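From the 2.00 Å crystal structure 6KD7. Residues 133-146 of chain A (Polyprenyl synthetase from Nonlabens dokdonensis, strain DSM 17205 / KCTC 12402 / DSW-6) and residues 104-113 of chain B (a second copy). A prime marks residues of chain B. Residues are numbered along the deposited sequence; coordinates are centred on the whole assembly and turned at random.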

# COMPACT_ATOMS: atom_id res chain seq x y z
N PHE A 133 1.45 19.02 39.00
CA PHE A 133 0.74 18.35 37.88
C PHE A 133 1.53 18.54 36.57
O PHE A 133 1.85 17.53 35.92
CB PHE A 133 -0.68 18.90 37.74
CG PHE A 133 -1.48 18.27 36.63
CD1 PHE A 133 -1.97 16.97 36.74
CD2 PHE A 133 -1.78 19.00 35.49
CE1 PHE A 133 -2.75 16.43 35.74
CE2 PHE A 133 -2.48 18.42 34.44
CZ PHE A 133 -3.00 17.16 34.59
N SER A 134 1.87 19.78 36.25
CA SER A 134 2.62 20.17 35.03
C SER A 134 4.00 19.56 35.05
O SER A 134 4.44 19.05 34.04
CB SER A 134 2.67 21.67 34.86
OG SER A 134 1.37 22.18 34.58
N ARG A 135 4.70 19.57 36.17
CA ARG A 135 6.05 18.98 36.22
C ARG A 135 5.91 17.48 35.93
O ARG A 135 6.78 16.92 35.24
CB ARG A 135 6.68 19.23 37.59
CG ARG A 135 8.08 18.64 37.74
CD ARG A 135 8.86 19.11 38.98
NE ARG A 135 8.24 18.78 40.28
CZ ARG A 135 7.54 19.62 41.06
NH1 ARG A 135 7.32 20.89 40.73
NH2 ARG A 135 7.04 19.18 42.20
N THR A 136 4.92 16.83 36.55
CA THR A 136 4.62 15.40 36.38
C THR A 136 4.27 15.15 34.90
O THR A 136 4.84 14.24 34.32
CB THR A 136 3.54 14.94 37.36
OG1 THR A 136 4.09 15.20 38.66
CG2 THR A 136 3.17 13.48 37.18
N ALA A 137 3.41 15.95 34.30
CA ALA A 137 2.94 15.70 32.92
C ALA A 137 4.16 15.76 31.98
O ALA A 137 4.34 14.87 31.14
CB ALA A 137 1.88 16.69 32.57
N LEU A 138 5.09 16.68 32.22
CA LEU A 138 6.21 16.89 31.30
C LEU A 138 7.18 15.77 31.53
O LEU A 138 7.81 15.32 30.55
CB LEU A 138 6.87 18.25 31.51
CG LEU A 138 8.00 18.59 30.54
CD1 LEU A 138 7.49 18.55 29.09
CD2 LEU A 138 8.58 19.98 30.84
N GLU A 139 7.26 15.27 32.76
CA GLU A 139 8.15 14.13 33.06
C GLU A 139 7.63 12.88 32.33
O GLU A 139 8.45 12.09 31.86
CB GLU A 139 8.18 13.89 34.58
CG GLU A 139 9.11 14.85 35.30
CD GLU A 139 8.98 14.87 36.82
OE1 GLU A 139 7.90 14.49 37.35
OE2 GLU A 139 9.94 15.30 37.43
N VAL A 140 6.32 12.69 32.32
CA VAL A 140 5.68 11.54 31.64
C VAL A 140 6.07 11.63 30.14
O VAL A 140 6.44 10.60 29.58
CB VAL A 140 4.17 11.50 31.93
CG1 VAL A 140 3.39 10.55 31.01
CG2 VAL A 140 3.92 11.12 33.39
N CYS A 141 6.04 12.82 29.53
CA CYS A 141 6.48 12.99 28.11
C CYS A 141 7.94 12.54 27.95
O CYS A 141 8.27 11.78 26.99
CB CYS A 141 6.28 14.42 27.61
SG CYS A 141 4.54 14.91 27.54
N GLU A 142 8.81 12.93 28.87
CA GLU A 142 10.24 12.58 28.80
C GLU A 142 10.37 11.07 28.94
O GLU A 142 11.19 10.48 28.23
CB GLU A 142 11.06 13.29 29.87
CG GLU A 142 11.06 14.79 29.69
CD GLU A 142 11.86 15.57 30.73
OE1 GLU A 142 12.41 14.90 31.64
OE2 GLU A 142 11.94 16.83 30.62
N GLY A 143 9.64 10.46 29.86
CA GLY A 143 9.74 9.00 30.02
C GLY A 143 9.35 8.27 28.73
O GLY A 143 9.99 7.27 28.43
N GLN A 144 8.31 8.74 28.05
CA GLN A 144 7.81 8.18 26.78
C GLN A 144 8.96 8.28 25.78
O GLN A 144 9.25 7.24 25.10
CB GLN A 144 6.62 8.93 26.21
CG GLN A 144 5.29 8.61 26.88
CD GLN A 144 4.89 7.16 26.74
OE1 GLN A 144 5.43 6.42 25.89
NE2 GLN A 144 3.94 6.74 27.58
N GLN A 145 9.59 9.44 25.69
CA GLN A 145 10.66 9.62 24.67
C GLN A 145 11.83 8.70 24.98
O GLN A 145 12.38 8.16 24.04
CB GLN A 145 11.17 11.04 24.58
CG GLN A 145 12.16 11.24 23.44
CD GLN A 145 11.58 10.89 22.09
OE1 GLN A 145 10.47 11.29 21.75
NE2 GLN A 145 12.33 10.08 21.36
N HIS A 146 12.21 8.55 26.25
CA HIS A 146 13.32 7.65 26.62
C HIS A 146 12.95 6.24 26.16
O HIS A 146 13.82 5.53 25.65
CB HIS A 146 13.59 7.68 28.13
CG HIS A 146 14.27 8.93 28.57
ND1 HIS A 146 13.78 9.75 29.60
CD2 HIS A 146 15.38 9.53 28.13
CE1 HIS A 146 14.57 10.79 29.74
NE2 HIS A 146 15.54 10.67 28.86
N ILE B 104 3.17 14.05 17.75
CA ILE B 104 2.09 13.89 18.76
C ILE B 104 2.70 14.23 20.12
O ILE B 104 2.25 15.15 20.77
CB ILE B 104 1.47 12.49 18.72
CG1 ILE B 104 0.67 12.28 17.42
CG2 ILE B 104 0.61 12.28 19.97
CD1 ILE B 104 0.22 10.84 17.23
N LEU B 105 3.79 13.59 20.47
CA LEU B 105 4.38 13.66 21.82
C LEU B 105 5.00 15.04 22.04
O LEU B 105 4.78 15.60 23.13
CB LEU B 105 5.44 12.57 21.95
CG LEU B 105 6.10 12.52 23.32
CD1 LEU B 105 5.04 12.17 24.38
CD2 LEU B 105 7.19 11.48 23.32
N THR B 106 5.77 15.57 21.07
CA THR B 106 6.38 16.91 21.23
C THR B 106 5.27 17.94 21.37
O THR B 106 5.42 18.89 22.15
CB THR B 106 7.35 17.23 20.10
OG1 THR B 106 8.41 16.29 20.32
CG2 THR B 106 7.88 18.63 20.16
N GLY B 107 4.19 17.82 20.62
CA GLY B 107 3.12 18.82 20.75
C GLY B 107 2.53 18.79 22.17
O GLY B 107 2.20 19.86 22.75
N ASP B 108 2.33 17.58 22.71
CA ASP B 108 1.83 17.39 24.09
C ASP B 108 2.80 18.11 25.05
O ASP B 108 2.31 18.86 25.88
CB ASP B 108 1.71 15.91 24.43
CG ASP B 108 0.62 15.15 23.69
OD1 ASP B 108 -0.25 15.81 23.01
OD2 ASP B 108 0.65 13.85 23.80
N ALA B 109 4.10 17.92 24.91
CA ALA B 109 5.13 18.51 25.79
C ALA B 109 5.04 20.04 25.67
O ALA B 109 5.11 20.72 26.71
CB ALA B 109 6.50 18.00 25.50
N MET B 110 4.74 20.58 24.49
CA MET B 110 4.70 22.04 24.29
C MET B 110 3.48 22.60 25.01
O MET B 110 3.61 23.69 25.61
CB MET B 110 4.70 22.44 22.80
CG MET B 110 6.06 22.17 22.15
SD MET B 110 6.04 22.64 20.39
CE MET B 110 5.91 24.40 20.61
N LEU B 111 2.31 21.95 24.93
CA LEU B 111 1.14 22.45 25.70
C LEU B 111 1.48 22.58 27.20
O LEU B 111 1.17 23.62 27.84
CB LEU B 111 -0.08 21.58 25.48
CG LEU B 111 -1.33 21.98 26.25
CD1 LEU B 111 -1.69 23.45 26.00
CD2 LEU B 111 -2.50 21.09 25.81
N ILE B 112 2.19 21.61 27.73
CA ILE B 112 2.52 21.55 29.18
C ILE B 112 3.55 22.66 29.47
O ILE B 112 3.42 23.33 30.49
CB ILE B 112 3.02 20.15 29.56
CG1 ILE B 112 1.94 19.07 29.35
CG2 ILE B 112 3.50 20.13 30.99
CD1 ILE B 112 2.56 17.63 29.25
N MET B 113 4.54 22.84 28.60
CA MET B 113 5.57 23.89 28.76
C MET B 113 4.90 25.28 28.77
O MET B 113 5.35 26.17 29.54
CB MET B 113 6.59 23.80 27.63
CG MET B 113 7.43 22.56 27.70
SD MET B 113 8.35 22.28 26.15
CE MET B 113 9.65 23.48 26.33
O HOH W 1 8.65 13.46 20.39

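Two knobs interlock here, one from each chain, and no direct hydrogen bond joins the two stretches. The side chain of Cys141 sits among Leu105′, Asp108′, Ala109′ and Ile112′. The side chain of Ile112′ sits in turn among Ser134, Ala137, Leu138 and Cys141. Each knob therefore helps to form the hole that receives the other.

Both stretches are helical throughout, and each helix runs on beyond the stretch at both ends. They lie nearly antiparallel, with 161° between their N-to-C directions. The axes approach to 9.3 Å. The backbones come closest at two places: CA of Leu138 is 5.8 Å from CA of Ala109′, and CA of Ser134 is 6.0 Å from CA of Ile112′. Backbone hydrogen bonds from amides to the carbonyl four residues earlier hold each helix, such as Cys141 N to Ala137 O at 3.1 Å. The bond from Ile112′ N to Asp108′ O, at 3.3 Å, is weak.

Ile112′ has the largest area covered by the opposing stretch. Its CA-to-CB bond points toward chain A. Its CD1 lies 3.5 Å from CB of Ala137 and 3.8 Å from SG of Cys141. Its CG2 lies 3.4 Å from the backbone O of Ser134 and 3.9 Å from CB of Leu138. The methyl against the carbonyl is a packing contact. That carbonyl already accepts a backbone bond from Leu138 N at 3.1 Å.

Cys141 also points toward its partner, with chi1 in the m well. Its CB is 4.2 Å from CB of Ala109′ and 4.1 Å from CD1 of Leu105′. Its sulfur acts here as a packing atom, in van der Waals contact with its neighbours.

Leu138 starts sideways, but its end comes nearer to chain B. Its CD1 meets CB of Ala109′ at 3.8 Å, and its CD2 meets CG of Met113′ at 4.2 Å.

Leu105′ packs against the C-terminal part of the chain A stretch. Its CD2 is 3.9 Å from CB of Gln144 and 3.6 Å from OE1 of Gln145. The end of Gln144 then leads away, so its aliphatic part makes this contact.

The polar link is indirect. Water 1 lies between the chains, its O 3.1 Å from OE1 of Gln145 and 2.8 Å from OG1 of Thr106′. It sits at the Leu105′ end of the contact. Asp108′ lines the hole for Cys141, but both of its carboxylate oxygens are hydrogen-bonded elsewhere in the structure. The two stretches together bury 447 Å², mostly through close apolar fit.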